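Local structure of OBG-type G domain-containing protein (Pyrococcus horikoshii, 2E87) at residues L74-Y78 with A242-L246; L81-L85 with S196-T200; P168-G174 with G247-I253; T200-V206 with I218-L224. The protein binds GDP and is probably a GTP-binding protein of the Obg/NOG1 type, though its cellular role is unknown. One frame throughout, in Å; residues are numbered along the deposited sequence.

In the fold
Contacts 1 and 2 fasten helix 76-86 of the N-terminal helical part to loops of the G domain, whereas contact 3 lies in the G-domain sheet and contact 4 in its hairpin 204-220 and adjoining loops. Contacts 1 and 2 meet where Leu243 CD2 comes 3.3 Å from Tyr197 OH. Contact 2 runs into contact 4 through the shared Thr200 and through Tyr197 CD2, 3.5 Å from Leu224 CD1. Contacts 3 and 4 adjoin in the sheet, Ile172 N probably hydrogen-bonding to Ile219 O at 2.9 Å. These two approach the nucleotide: the side chains of Asp220 and Ile253 lie about 5 Å and 6 Å from GDP; contacts 1 and 2 sit away from it.

Contact 1: residues L74-Y78 with A242-L246; sequences LPKFY and ALRYL. With SO4 (sulfate ion), chain D.
The first turn of helix 76-86, with Pro75 at its N-cap position, meets the loop 242-246, whose residues 242-245 have helical backbone angles. The closest CA pair is Phe77 and Tyr245, 4.9 Å apart. Ala242 meets the Phe77 side chain twice: its O lies 3.5 Å from Phe77 CD1 at the ring edge, and its CB lies 4.2 Å from the same CD1. Ala242 O also accepts a 2.9 Å hydrogen bond from Tyr245 N. Tyr245 (chi1 m) presents a ring face to Lys76 CB, a CH-pi contact 4.0 Å from the ring centroid, while its CB lies 3.9 Å from Phe77 CB. A water joins Phe77 N and Tyr245 O, each at 3.2 Å, and donates to sulfate O2, which also accepts a very short 2.5 Å hydrogen bond from Lys76 N. Leu246 covers a face of the Phe77 ring (chi1 t), its CB 4.3 Å from the centroid. This interdomain packing continues as Leu246 reaches on to Gln217 and Ile219 of strand 214-220.

Contact 2: residues L81-L85 with S196-T200; sequences LVDVL and SYPFT
Pro198 is the bump of this interface, and three side chains of one helical face form the hollow that receives it. Residues 81-85 are regular helix, marked by the 2.9 Å hydrogen bond from Leu85 N to Leu81 O. Leu81 and Leu85 are both mt and Val84 is t. The Pro198 ring, C-gamma exo, lodges among them: CD lies 4.3 Å from Leu81 CD1, CB 4.2 Å from Val84 CG1, and CG 3.7 Å from Leu85 CD2. The nearest CA atoms, those of Leu85 and Pro198, remain 7.6 Å apart. The protruding loop is a type II beta turn from Tyr197 to Thr200, with Pro198 and Phe199 as its central residues and Phe199 at positive phi (71°). Thr200 OG1 braces the turn by donating to Tyr197 O at 2.7 Å. The turn joins strands 193-195 and 204-211 of the G domain, so its proline docks the sheet's edge region onto the N-terminal helices. Tyr197 CE1 packs 4.2 Å from Leu81 CD1, while the Tyr197 hydroxyl hydrogen-bonds to Ala239 O. Val84 CG1 meets the Phe199 ring edge, 3.7 Å from CE1; that ring also rests on Ile235 and Ala239 of helix 234-241.

Contact 3: residues P168-G174 with G247-I253; sequences PTVVIAG and GNLIIYI
Five good backbone hydrogen bonds knit strands 169-173 and 249-253 in parallel: Asn248 N to Thr169 O at 2.9 Å, Val171 N to Leu249 O at 2.8 Å, Ile251 N to Val171 O at 2.9 Å, Ala173 N to Ile251 O at 2.8 Å and Ile253 N to Ala173 O at 3.1 Å. Thr169 O also accepts weakly from Leu249 N at 3.3 Å. The strand axes approach to 4.6 Å and cross at -25°. The register pairs Val170 with Leu249, Val171 with Ile250, Ile172 with Ile251 and Ala173 with Tyr252, at CA separations near 4.8 Å. Val170, Ile172, Leu249 and Ile251 share one face, where Val170 CG1 meets Ile251 CD1 at 3.5 Å; Ile172 CG2 lies 3.7 Å from Ile253 CD1. On the face of Val171, Ala173, Ile250 and Tyr252, Val171 CG2 packs 3.5 Å from Gly247 CA, leaving no room for a CB at Gly247. The Tyr252 ring (chi1 t) lays one face over Ala173 C and Gly174 CA, the latter a CH-pi contact 4.2 Å from the centroid. Gly174, whose backbone angles call for glycine, opens what matches a P-loop (Walker A), the motif that supplies the GDP-binding Gly179, Lys180 and Ser181, and gives its O to Lys180. As in P-loop GTPases, these are central strands: 214-220 borders 169-173, 283-287 borders 249-254, and helices 180-187 and 323-350 cover the Val170 face.

Contact 4: residues T200-V206 with I218-L224; sequences TTRGINV and IIDTPGL
Asp220 satisfies both donors of Asn205 that face it. Its OD1 accepts from Asn205 N at 2.8 Å and its OD2 from Asn205 ND2 at 2.6 Å (chi1 p in Asp220, m in Asn205). Asp220 N gives a weak 3.3 Å hydrogen bond to Asn205 O. Strands 204-206 and 218-220 are antiparallel, axes at 167° and 5.0 Å apart. Val206 and Ile219 form a non-hydrogen-bonded pair, CA atoms 4.6 Å apart. Regular pairing ends after Asp220, and side chains fill the space between the loops: Ile204 CG2 packs 3.9 Å from Pro222 CD, and Thr200 CG2 reaches Leu224 CD2 at 3.5 Å. The backbones come close again at Thr200 and Gly223 (CA atoms 5.4 Å apart). Thr200 OG1 donates to Tyr197 O and accepts weakly from Gly203 N at 3.1 Å. Leu224 N donates to Thr221 O at 2.8 Å, Thr221 OG1 to Ile172 O and Gly223 N to Asp226, while Gly223 O accepts from Arg232. The DTPG sequence Asp220-Gly223 matches the GTPase G3 motif, and the Asp220 carboxylate sits against Ser181 of the GDP pocket. The hairpin lies between strand 193-195, hydrogen-bonded to Ile204 and Val206, and strand 169-173, hydrogen-bonded to Ile219, with helix 180-187 over Asn205 and Ile218.

Contact 1: residues L74-Y78 with A242-L246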
loop_
_atom_site.group_PDB
_atom_site.type_symbol
_atom_site.label_atom_id
_atom_site.label_comp_id
_atom_site.label_asym_id
_atom_site.label_seq_id
_atom_site.Cartn_x
_atom_site.Cartn_y
_atom_site.Cartn_z
ATOM N N LEU A 74 0.702 8.203 -2.382
ATOM C CA LEU A 74 1.461 6.971 -2.268
ATOM C C LEU A 74 2.242 6.622 -3.513
ATOM O O LEU A 74 1.903 7.040 -4.616
ATOM C CB LEU A 74 0.520 5.804 -1.940
ATOM C CG LEU A 74 -0.194 5.889 -0.585
ATOM C CD1 LEU A 74 -0.957 4.623 -0.307
ATOM C CD2 LEU A 74 0.824 6.121 0.505
ATOM N N PRO A 75 3.335 5.875 -3.351
ATOM C CA PRO A 75 4.098 5.495 -4.542
ATOM C C PRO A 75 3.151 4.622 -5.394
ATOM O O PRO A 75 2.302 3.914 -4.845
ATOM C CB PRO A 75 5.257 4.697 -3.954
ATOM C CG PRO A 75 5.491 5.378 -2.640
ATOM C CD PRO A 75 4.088 5.592 -2.117
ATOM N N LYS A 76 3.283 4.685 -6.715
ATOM C CA LYS A 76 2.438 3.921 -7.632
ATOM C C LYS A 76 2.293 2.457 -7.273
ATOM O O LYS A 76 1.224 1.884 -7.433
ATOM C CB LYS A 76 2.954 4.030 -9.066
ATOM C CG LYS A 76 2.772 5.409 -9.663
ATOM C CD LYS A 76 3.056 5.429 -11.161
ATOM C CE LYS A 76 2.819 6.817 -11.758
ATOM N NZ LYS A 76 2.852 6.800 -13.258
ATOM N N PHE A 77 3.373 1.858 -6.792
ATOM C CA PHE A 77 3.360 0.457 -6.407
ATOM C C PHE A 77 2.312 0.199 -5.328
ATOM O O PHE A 77 1.537 -0.747 -5.437
ATOM C CB PHE A 77 4.756 0.034 -5.924
ATOM C CG PHE A 77 4.805 -1.335 -5.312
ATOM C CD1 PHE A 77 4.653 -2.475 -6.100
ATOM C CD2 PHE A 77 4.989 -1.483 -3.934
ATOM C CE1 PHE A 77 4.684 -3.746 -5.529
ATOM C CE2 PHE A 77 5.021 -2.752 -3.350
ATOM C CZ PHE A 77 4.868 -3.891 -4.157
ATOM N N TYR A 78 2.291 1.035 -4.291
ATOM C CA TYR A 78 1.306 0.872 -3.222
ATOM C C TYR A 78 -0.101 1.242 -3.708
ATOM O O TYR A 78 -1.091 0.648 -3.279
ATOM C CB TYR A 78 1.678 1.698 -1.992
ATOM C CG TYR A 78 2.681 1.019 -1.082
ATOM C CD1 TYR A 78 2.618 -0.349 -0.857
ATOM C CD2 TYR A 78 3.674 1.740 -0.428
ATOM C CE1 TYR A 78 3.497 -0.989 -0.023
ATOM C CE2 TYR A 78 4.578 1.097 0.430
ATOM C CZ TYR A 78 4.475 -0.272 0.622
ATOM O OH TYR A 78 5.328 -0.941 1.463
ATOM N N ALA A 242 2.017 -5.105 -10.806
ATOM C CA ALA A 242 2.353 -3.972 -9.956
ATOM C C ALA A 242 3.883 -3.877 -9.833
ATOM O O ALA A 242 4.426 -2.798 -9.583
ATOM C CB ALA A 242 1.727 -4.142 -8.567
ATOM N N LEU A 243 4.566 -5.007 -10.015
ATOM C CA LEU A 243 6.032 -5.054 -9.924
ATOM C C LEU A 243 6.687 -4.065 -10.893
ATOM O O LEU A 243 7.842 -3.706 -10.716
ATOM C CB LEU A 243 6.546 -6.487 -10.176
ATOM C CG LEU A 243 6.057 -7.564 -9.183
ATOM C CD1 LEU A 243 6.586 -8.937 -9.564
ATOM C CD2 LEU A 243 6.496 -7.214 -7.777
ATOM N N ARG A 244 5.935 -3.612 -11.897
ATOM C CA ARG A 244 6.433 -2.638 -12.874
ATOM C C ARG A 244 6.819 -1.345 -12.167
ATOM O O ARG A 244 7.728 -0.629 -12.611
ATOM C CB ARG A 244 5.365 -2.268 -13.913
ATOM C CG ARG A 244 4.839 -3.388 -14.784
ATOM C CD ARG A 244 3.799 -2.843 -15.774
ATOM N NE ARG A 244 3.173 -3.899 -16.570
ATOM C CZ ARG A 244 2.233 -3.696 -17.492
ATOM N NH1 ARG A 244 1.802 -2.466 -17.745
ATOM N NH2 ARG A 244 1.717 -4.724 -18.156
ATOM N N TYR A 245 6.112 -1.042 -11.084
ATOM C CA TYR A 245 6.354 0.178 -10.326
ATOM C C TYR A 245 7.393 0.063 -9.211
ATOM O O TYR A 245 7.761 1.065 -8.598
ATOM C CB TYR A 245 5.031 0.679 -9.759
ATOM C CG TYR A 245 4.000 0.898 -10.833
ATOM C CD1 TYR A 245 2.748 0.315 -10.749
ATOM C CD2 TYR A 245 4.283 1.699 -11.938
ATOM C CE1 TYR A 245 1.790 0.522 -11.739
ATOM C CE2 TYR A 245 3.342 1.918 -12.929
ATOM C CZ TYR A 245 2.095 1.327 -12.824
ATOM O OH TYR A 245 1.158 1.549 -13.802
ATOM N N LEU A 246 7.848 -1.154 -8.947
ATOM C CA LEU A 246 8.853 -1.416 -7.921
ATOM C C LEU A 246 10.212 -1.729 -8.562
ATOM O O LEU A 246 11.223 -1.098 -8.245
ATOM C CB LEU A 246 8.418 -2.598 -7.072
ATOM C CG LEU A 246 9.363 -3.074 -5.979
ATOM C CD1 LEU A 246 9.595 -1.993 -4.933
ATOM C CD2 LEU A 246 8.728 -4.291 -5.342
HETATM S S SO4 D . 6.500 6.447 -7.694
HETATM O O1 SO4 D . 7.569 5.675 -6.890
HETATM O O2 SO4 D . 5.216 5.669 -7.880
HETATM O O3 SO4 D . 6.197 7.740 -6.938
HETATM O O4 SO4 D . 7.010 6.738 -9.115
HETATM O O HOH W 1 6.145 3.406 -7.187
#

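Contact 2: residues L81-L85 with S196-T200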
loop_
_atom_site.group_PDB
_atom_site.type_symbol
_atom_site.label_atom_id
_atom_site.label_comp_id
_atom_site.label_asym_id
_atom_site.label_seq_id
_atom_site.Cartn_x
_atom_site.Cartn_y
_atom_site.Cartn_z
ATOM N N LEU A 81 -1.229 -1.966 -5.235
ATOM C CA LEU A 81 -1.600 -3.018 -4.316
ATOM C C LEU A 81 -2.768 -2.634 -3.414
ATOM O O LEU A 81 -3.543 -3.497 -3.019
ATOM C CB LEU A 81 -0.398 -3.472 -3.497
ATOM C CG LEU A 81 0.708 -4.149 -4.307
ATOM C CD1 LEU A 81 1.697 -4.727 -3.354
ATOM C CD2 LEU A 81 0.157 -5.243 -5.167
ATOM N N VAL A 82 -2.897 -1.355 -3.079
ATOM C CA VAL A 82 -4.023 -0.901 -2.264
ATOM C C VAL A 82 -5.314 -1.221 -3.037
ATOM O O VAL A 82 -6.295 -1.714 -2.482
ATOM C CB VAL A 82 -3.972 0.633 -2.009
ATOM C CG1 VAL A 82 -5.360 1.155 -1.592
ATOM C CG2 VAL A 82 -2.949 0.942 -0.918
ATOM N N ASP A 83 -5.290 -0.924 -4.331
ATOM C CA ASP A 83 -6.419 -1.170 -5.195
ATOM C C ASP A 83 -6.705 -2.667 -5.209
ATOM O O ASP A 83 -7.848 -3.089 -5.134
ATOM C CB ASP A 83 -6.098 -0.668 -6.606
ATOM C CG ASP A 83 -7.300 -0.741 -7.553
ATOM O OD1 ASP A 83 -7.082 -0.664 -8.771
ATOM O OD2 ASP A 83 -8.452 -0.857 -7.091
ATOM N N VAL A 84 -5.657 -3.477 -5.289
ATOM C CA VAL A 84 -5.840 -4.921 -5.315
ATOM C C VAL A 84 -6.464 -5.451 -4.040
ATOM O O VAL A 84 -7.323 -6.316 -4.083
ATOM C CB VAL A 84 -4.494 -5.667 -5.537
ATOM C CG1 VAL A 84 -4.587 -7.095 -5.029
ATOM C CG2 VAL A 84 -4.153 -5.679 -7.002
ATOM N N LEU A 85 -6.032 -4.932 -2.905
ATOM C CA LEU A 85 -6.525 -5.411 -1.622
ATOM C C LEU A 85 -7.894 -4.917 -1.137
ATOM O O LEU A 85 -8.629 -5.669 -0.496
ATOM C CB LEU A 85 -5.494 -5.102 -0.529
ATOM C CG LEU A 85 -4.130 -5.779 -0.636
ATOM C CD1 LEU A 85 -3.235 -5.339 0.507
ATOM C CD2 LEU A 85 -4.320 -7.277 -0.606
ATOM N N SER A 196 5.221 -9.821 2.710
ATOM C CA SER A 196 3.932 -10.401 2.383
ATOM C C SER A 196 3.584 -9.912 0.999
ATOM O O SER A 196 3.924 -8.789 0.639
ATOM C CB SER A 196 2.870 -9.930 3.365
ATOM O OG SER A 196 3.073 -10.524 4.631
ATOM N N TYR A 197 2.936 -10.742 0.200
ATOM C CA TYR A 197 2.557 -10.281 -1.118
ATOM C C TYR A 197 1.234 -10.893 -1.548
ATOM O O TYR A 197 1.043 -12.105 -1.468
ATOM C CB TYR A 197 3.636 -10.609 -2.137
ATOM C CG TYR A 197 3.591 -9.689 -3.321
ATOM C CD1 TYR A 197 4.447 -8.585 -3.415
ATOM C CD2 TYR A 197 2.675 -9.907 -4.351
ATOM C CE1 TYR A 197 4.388 -7.724 -4.516
ATOM C CE2 TYR A 197 2.607 -9.065 -5.444
ATOM C CZ TYR A 197 3.463 -7.981 -5.531
ATOM O OH TYR A 197 3.405 -7.203 -6.658
ATOM N N PRO A 198 0.296 -10.055 -2.007
ATOM C CA PRO A 198 -1.017 -10.534 -2.450
ATOM C C PRO A 198 -0.925 -11.690 -3.444
ATOM O O PRO A 198 -0.141 -11.640 -4.391
ATOM C CB PRO A 198 -1.637 -9.287 -3.060
ATOM C CG PRO A 198 -1.073 -8.197 -2.183
ATOM C CD PRO A 198 0.377 -8.586 -2.092
ATOM N N PHE A 199 -1.715 -12.736 -3.214
ATOM C CA PHE A 199 -1.754 -13.920 -4.085
ATOM C C PHE A 199 -0.534 -14.837 -4.036
ATOM O O PHE A 199 -0.272 -15.591 -4.976
ATOM C CB PHE A 199 -2.026 -13.510 -5.541
ATOM C CG PHE A 199 -3.319 -12.784 -5.720
ATOM C CD1 PHE A 199 -3.400 -11.419 -5.497
ATOM C CD2 PHE A 199 -4.478 -13.477 -6.033
ATOM C CE1 PHE A 199 -4.614 -10.753 -5.576
ATOM C CE2 PHE A 199 -5.700 -12.825 -6.116
ATOM C CZ PHE A 199 -5.771 -11.458 -5.885
ATOM N N THR A 200 0.228 -14.767 -2.954
ATOM C CA THR A 200 1.374 -15.652 -2.832
ATOM C C THR A 200 1.118 -16.502 -1.606
ATOM O O THR A 200 0.406 -16.094 -0.679
ATOM C CB THR A 200 2.728 -14.914 -2.650
ATOM O OG1 THR A 200 2.736 -14.208 -1.400
ATOM C CG2 THR A 200 2.981 -13.959 -3.808
#

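Contact 3: residues P168-G174 with G247-I253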
loop_
_atom_site.group_PDB
_atom_site.type_symbol
_atom_site.label_atom_id
_atom_site.label_comp_id
_atom_site.label_asym_id
_atom_site.label_seq_id
_atom_site.Cartn_x
_atom_site.Cartn_y
_atom_site.Cartn_z
ATOM N N PRO A 168 17.046 1.533 -5.911
ATOM C CA PRO A 168 16.903 0.650 -7.080
ATOM C C PRO A 168 16.605 -0.782 -6.645
ATOM O O PRO A 168 17.211 -1.303 -5.708
ATOM C CB PRO A 168 18.261 0.765 -7.784
ATOM C CG PRO A 168 18.860 2.072 -7.236
ATOM C CD PRO A 168 18.426 2.034 -5.793
ATOM N N THR A 169 15.657 -1.416 -7.315
ATOM C CA THR A 169 15.316 -2.796 -6.972
ATOM C C THR A 169 15.500 -3.743 -8.146
ATOM O O THR A 169 15.175 -3.409 -9.288
ATOM C CB THR A 169 13.841 -2.932 -6.470
ATOM O OG1 THR A 169 13.682 -2.228 -5.244
ATOM C CG2 THR A 169 13.489 -4.401 -6.216
ATOM N N VAL A 170 16.046 -4.915 -7.846
ATOM C CA VAL A 170 16.230 -5.962 -8.835
ATOM C C VAL A 170 15.147 -7.005 -8.549
ATOM O O VAL A 170 14.964 -7.431 -7.400
ATOM C CB VAL A 170 17.604 -6.654 -8.720
ATOM C CG1 VAL A 170 17.677 -7.793 -9.735
ATOM C CG2 VAL A 170 18.723 -5.657 -8.981
ATOM N N VAL A 171 14.432 -7.403 -9.596
ATOM C CA VAL A 171 13.362 -8.395 -9.498
ATOM C C VAL A 171 13.812 -9.670 -10.216
ATOM O O VAL A 171 14.061 -9.652 -11.419
ATOM C CB VAL A 171 12.050 -7.854 -10.152
ATOM C CG1 VAL A 171 10.964 -8.887 -10.091
ATOM C CG2 VAL A 171 11.594 -6.582 -9.440
ATOM N N ILE A 172 13.920 -10.767 -9.463
ATOM C CA ILE A 172 14.348 -12.054 -9.999
ATOM C C ILE A 172 13.156 -12.936 -10.407
ATOM O O ILE A 172 12.309 -13.265 -9.579
ATOM C CB ILE A 172 15.237 -12.806 -8.966
ATOM C CG1 ILE A 172 16.443 -11.947 -8.600
ATOM C CG2 ILE A 172 15.720 -14.146 -9.542
ATOM C CD1 ILE A 172 17.250 -12.492 -7.409
ATOM N N ALA A 173 13.113 -13.309 -11.691
ATOM C CA ALA A 173 12.026 -14.128 -12.248
ATOM C C ALA A 173 12.491 -15.497 -12.791
ATOM O O ALA A 173 13.691 -15.775 -12.898
ATOM C CB ALA A 173 11.320 -13.350 -13.359
ATOM N N GLY A 174 11.525 -16.344 -13.128
ATOM C CA GLY A 174 11.838 -17.652 -13.660
ATOM C C GLY A 174 10.959 -18.700 -13.011
ATOM O O GLY A 174 10.377 -18.449 -11.955
ATOM N N GLY A 247 10.219 -2.699 -9.474
ATOM C CA GLY A 247 11.445 -3.106 -10.135
ATOM C C GLY A 247 12.082 -2.118 -11.090
ATOM O O GLY A 247 11.396 -1.424 -11.829
ATOM N N ASN A 248 13.411 -2.063 -11.081
ATOM C CA ASN A 248 14.154 -1.161 -11.962
ATOM C C ASN A 248 15.012 -2.001 -12.896
ATOM O O ASN A 248 15.621 -1.493 -13.831
ATOM C CB ASN A 248 15.034 -0.236 -11.127
ATOM C CG ASN A 248 14.238 0.542 -10.106
ATOM O OD1 ASN A 248 13.471 1.430 -10.460
ATOM N ND2 ASN A 248 14.393 0.198 -8.832
ATOM N N LEU A 249 15.051 -3.298 -12.612
ATOM C CA LEU A 249 15.810 -4.262 -13.392
ATOM C C LEU A 249 15.262 -5.660 -13.127
ATOM O O LEU A 249 14.989 -6.036 -11.992
ATOM C CB LEU A 249 17.295 -4.244 -13.026
ATOM C CG LEU A 249 18.086 -5.397 -13.664
ATOM C CD1 LEU A 249 18.101 -5.237 -15.178
ATOM C CD2 LEU A 249 19.498 -5.407 -13.134
ATOM N N ILE A 250 15.103 -6.426 -14.187
ATOM C CA ILE A 250 14.604 -7.767 -14.050
ATOM C C ILE A 250 15.660 -8.775 -14.454
ATOM O O ILE A 250 16.207 -8.695 -15.548
ATOM C CB ILE A 250 13.356 -7.973 -14.925
ATOM C CG1 ILE A 250 12.158 -7.252 -14.292
ATOM C CG2 ILE A 250 13.082 -9.447 -15.094
ATOM C CD1 ILE A 250 10.870 -7.443 -15.046
ATOM N N ILE A 251 15.967 -9.696 -13.545
ATOM C CA ILE A 251 16.921 -10.770 -13.810
ATOM C C ILE A 251 16.084 -12.009 -14.096
ATOM O O ILE A 251 15.287 -12.432 -13.264
ATOM C CB ILE A 251 17.826 -11.099 -12.604
ATOM C CG1 ILE A 251 18.882 -10.010 -12.402
ATOM C CG2 ILE A 251 18.540 -12.418 -12.854
ATOM C CD1 ILE A 251 19.730 -10.211 -11.153
ATOM N N TYR A 252 16.251 -12.582 -15.276
ATOM C CA TYR A 252 15.490 -13.766 -15.630
ATOM C C TYR A 252 16.419 -14.965 -15.660
ATOM O O TYR A 252 17.365 -15.003 -16.449
ATOM C CB TYR A 252 14.838 -13.612 -17.000
ATOM C CG TYR A 252 13.750 -14.622 -17.199
ATOM C CD1 TYR A 252 12.433 -14.310 -16.879
ATOM C CD2 TYR A 252 14.045 -15.926 -17.599
ATOM C CE1 TYR A 252 11.429 -15.274 -16.937
ATOM C CE2 TYR A 252 13.051 -16.893 -17.664
ATOM C CZ TYR A 252 11.740 -16.557 -17.329
ATOM O OH TYR A 252 10.736 -17.494 -17.376
ATOM N N ILE A 253 16.141 -15.940 -14.802
ATOM C CA ILE A 253 16.962 -17.132 -14.730
ATOM C C ILE A 253 16.383 -18.323 -15.491
ATOM O O ILE A 253 15.222 -18.690 -15.293
ATOM C CB ILE A 253 17.163 -17.600 -13.277
ATOM C CG1 ILE A 253 17.721 -16.465 -12.411
ATOM C CG2 ILE A 253 18.099 -18.797 -13.262
ATOM C CD1 ILE A 253 17.905 -16.843 -10.945
#

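Contact 4: residues T200-V206 with I218-L224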
loop_
_atom_site.group_PDB
_atom_site.type_symbol
_atom_site.label_atom_id
_atom_site.label_comp_id
_atom_site.label_asym_id
_atom_site.label_seq_id
_atom_site.Cartn_x
_atom_site.Cartn_y
_atom_site.Cartn_z
ATOM N N THR A 200 0.228 -14.767 -2.954
ATOM C CA THR A 200 1.374 -15.652 -2.832
ATOM C C THR A 200 1.118 -16.502 -1.606
ATOM O O THR A 200 0.406 -16.094 -0.679
ATOM C CB THR A 200 2.728 -14.914 -2.650
ATOM O OG1 THR A 200 2.736 -14.208 -1.400
ATOM C CG2 THR A 200 2.981 -13.959 -3.808
ATOM N N THR A 201 1.692 -17.695 -1.625
ATOM C CA THR A 201 1.546 -18.642 -0.536
ATOM C C THR A 201 2.315 -18.187 0.697
ATOM O O THR A 201 1.725 -17.909 1.738
ATOM C CB THR A 201 2.052 -20.042 -0.974
ATOM O OG1 THR A 201 3.376 -19.927 -1.518
ATOM C CG2 THR A 201 1.133 -20.625 -2.053
ATOM N N ARG A 202 3.630 -18.071 0.560
ATOM C CA ARG A 202 4.473 -17.695 1.684
ATOM C C ARG A 202 5.227 -16.377 1.513
ATOM O O ARG A 202 6.230 -16.152 2.183
ATOM C CB ARG A 202 5.473 -18.824 1.934
ATOM C CG ARG A 202 4.847 -20.200 1.802
ATOM C CD ARG A 202 5.867 -21.275 1.463
ATOM N NE ARG A 202 5.213 -22.457 0.908
ATOM C CZ ARG A 202 4.318 -23.197 1.560
ATOM N NH1 ARG A 202 3.970 -22.883 2.804
ATOM N NH2 ARG A 202 3.760 -24.243 0.963
ATOM N N GLY A 203 4.758 -15.514 0.618
ATOM C CA GLY A 203 5.426 -14.242 0.418
ATOM C C GLY A 203 6.686 -14.296 -0.432
ATOM O O GLY A 203 6.962 -15.295 -1.092
ATOM N N ILE A 204 7.462 -13.220 -0.407
ATOM C CA ILE A 204 8.674 -13.155 -1.204
ATOM C C ILE A 204 9.914 -12.733 -0.409
ATOM O O ILE A 204 9.829 -11.997 0.571
ATOM C CB ILE A 204 8.496 -12.188 -2.398
ATOM C CG1 ILE A 204 8.281 -10.758 -1.890
ATOM C CG2 ILE A 204 7.314 -12.623 -3.243
ATOM C CD1 ILE A 204 8.291 -9.719 -2.982
ATOM N N ASN A 205 11.069 -13.215 -0.848
ATOM C CA ASN A 205 12.312 -12.881 -0.200
ATOM C C ASN A 205 12.730 -11.485 -0.608
ATOM O O ASN A 205 12.588 -11.100 -1.759
ATOM C CB ASN A 205 13.391 -13.876 -0.594
ATOM C CG ASN A 205 13.044 -15.276 -0.189
ATOM O OD1 ASN A 205 13.029 -15.603 0.994
ATOM N ND2 ASN A 205 12.742 -16.111 -1.169
ATOM N N VAL A 206 13.243 -10.733 0.357
ATOM C CA VAL A 206 13.697 -9.383 0.111
ATOM C C VAL A 206 15.075 -9.220 0.699
ATOM O O VAL A 206 15.278 -9.423 1.895
ATOM C CB VAL A 206 12.825 -8.338 0.795
ATOM C CG1 VAL A 206 13.392 -6.970 0.507
ATOM C CG2 VAL A 206 11.394 -8.450 0.329
ATOM N N ILE A 218 16.982 -6.456 -3.592
ATOM C CA ILE A 218 16.803 -7.659 -4.401
ATOM C C ILE A 218 15.578 -8.440 -3.912
ATOM O O ILE A 218 15.456 -8.712 -2.722
ATOM C CB ILE A 218 18.016 -8.635 -4.287
ATOM C CG1 ILE A 218 19.354 -7.875 -4.326
ATOM C CG2 ILE A 218 17.963 -9.641 -5.423
ATOM C CD1 ILE A 218 19.629 -7.140 -5.622
ATOM N N ILE A 219 14.673 -8.790 -4.824
ATOM C CA ILE A 219 13.500 -9.587 -4.458
ATOM C C ILE A 219 13.297 -10.700 -5.471
ATOM O O ILE A 219 13.690 -10.576 -6.628
ATOM C CB ILE A 219 12.181 -8.765 -4.429
ATOM C CG1 ILE A 219 11.813 -8.310 -5.836
ATOM C CG2 ILE A 219 12.323 -7.567 -3.522
ATOM C CD1 ILE A 219 10.451 -7.645 -5.921
ATOM N N ASP A 220 12.722 -11.811 -5.029
ATOM C CA ASP A 220 12.416 -12.889 -5.970
ATOM C C ASP A 220 10.896 -12.917 -6.123
ATOM O O ASP A 220 10.170 -12.270 -5.356
ATOM C CB ASP A 220 12.977 -14.249 -5.523
ATOM C CG ASP A 220 12.496 -14.684 -4.163
ATOM O OD1 ASP A 220 11.750 -13.938 -3.488
ATOM O OD2 ASP A 220 12.888 -15.799 -3.771
ATOM N N THR A 221 10.403 -13.659 -7.103
ATOM C CA THR A 221 8.979 -13.639 -7.356
ATOM C C THR A 221 8.222 -14.956 -7.331
ATOM O O THR A 221 7.356 -15.196 -8.175
ATOM C CB THR A 221 8.745 -12.958 -8.696
ATOM O OG1 THR A 221 9.466 -13.657 -9.716
ATOM C CG2 THR A 221 9.240 -11.519 -8.642
ATOM N N PRO A 222 8.506 -15.815 -6.348
ATOM C CA PRO A 222 7.764 -17.083 -6.341
ATOM C C PRO A 222 6.258 -16.814 -6.300
ATOM O O PRO A 222 5.789 -15.944 -5.565
ATOM C CB PRO A 222 8.265 -17.775 -5.072
ATOM C CG PRO A 222 8.476 -16.598 -4.129
ATOM C CD PRO A 222 9.138 -15.554 -5.038
ATOM N N GLY A 223 5.509 -17.556 -7.102
ATOM C CA GLY A 223 4.074 -17.378 -7.129
ATOM C C GLY A 223 3.615 -16.176 -7.924
ATOM O O GLY A 223 2.414 -15.959 -8.058
ATOM N N LEU A 224 4.558 -15.405 -8.459
ATOM C CA LEU A 224 4.225 -14.214 -9.228
ATOM C C LEU A 224 4.768 -14.240 -10.669
ATOM O O LEU A 224 4.010 -14.099 -11.637
ATOM C CB LEU A 224 4.745 -12.968 -8.488
ATOM C CG LEU A 224 4.266 -12.742 -7.030
ATOM C CD1 LEU A 224 4.961 -11.520 -6.423
ATOM C CD2 LEU A 224 2.736 -12.549 -6.980
#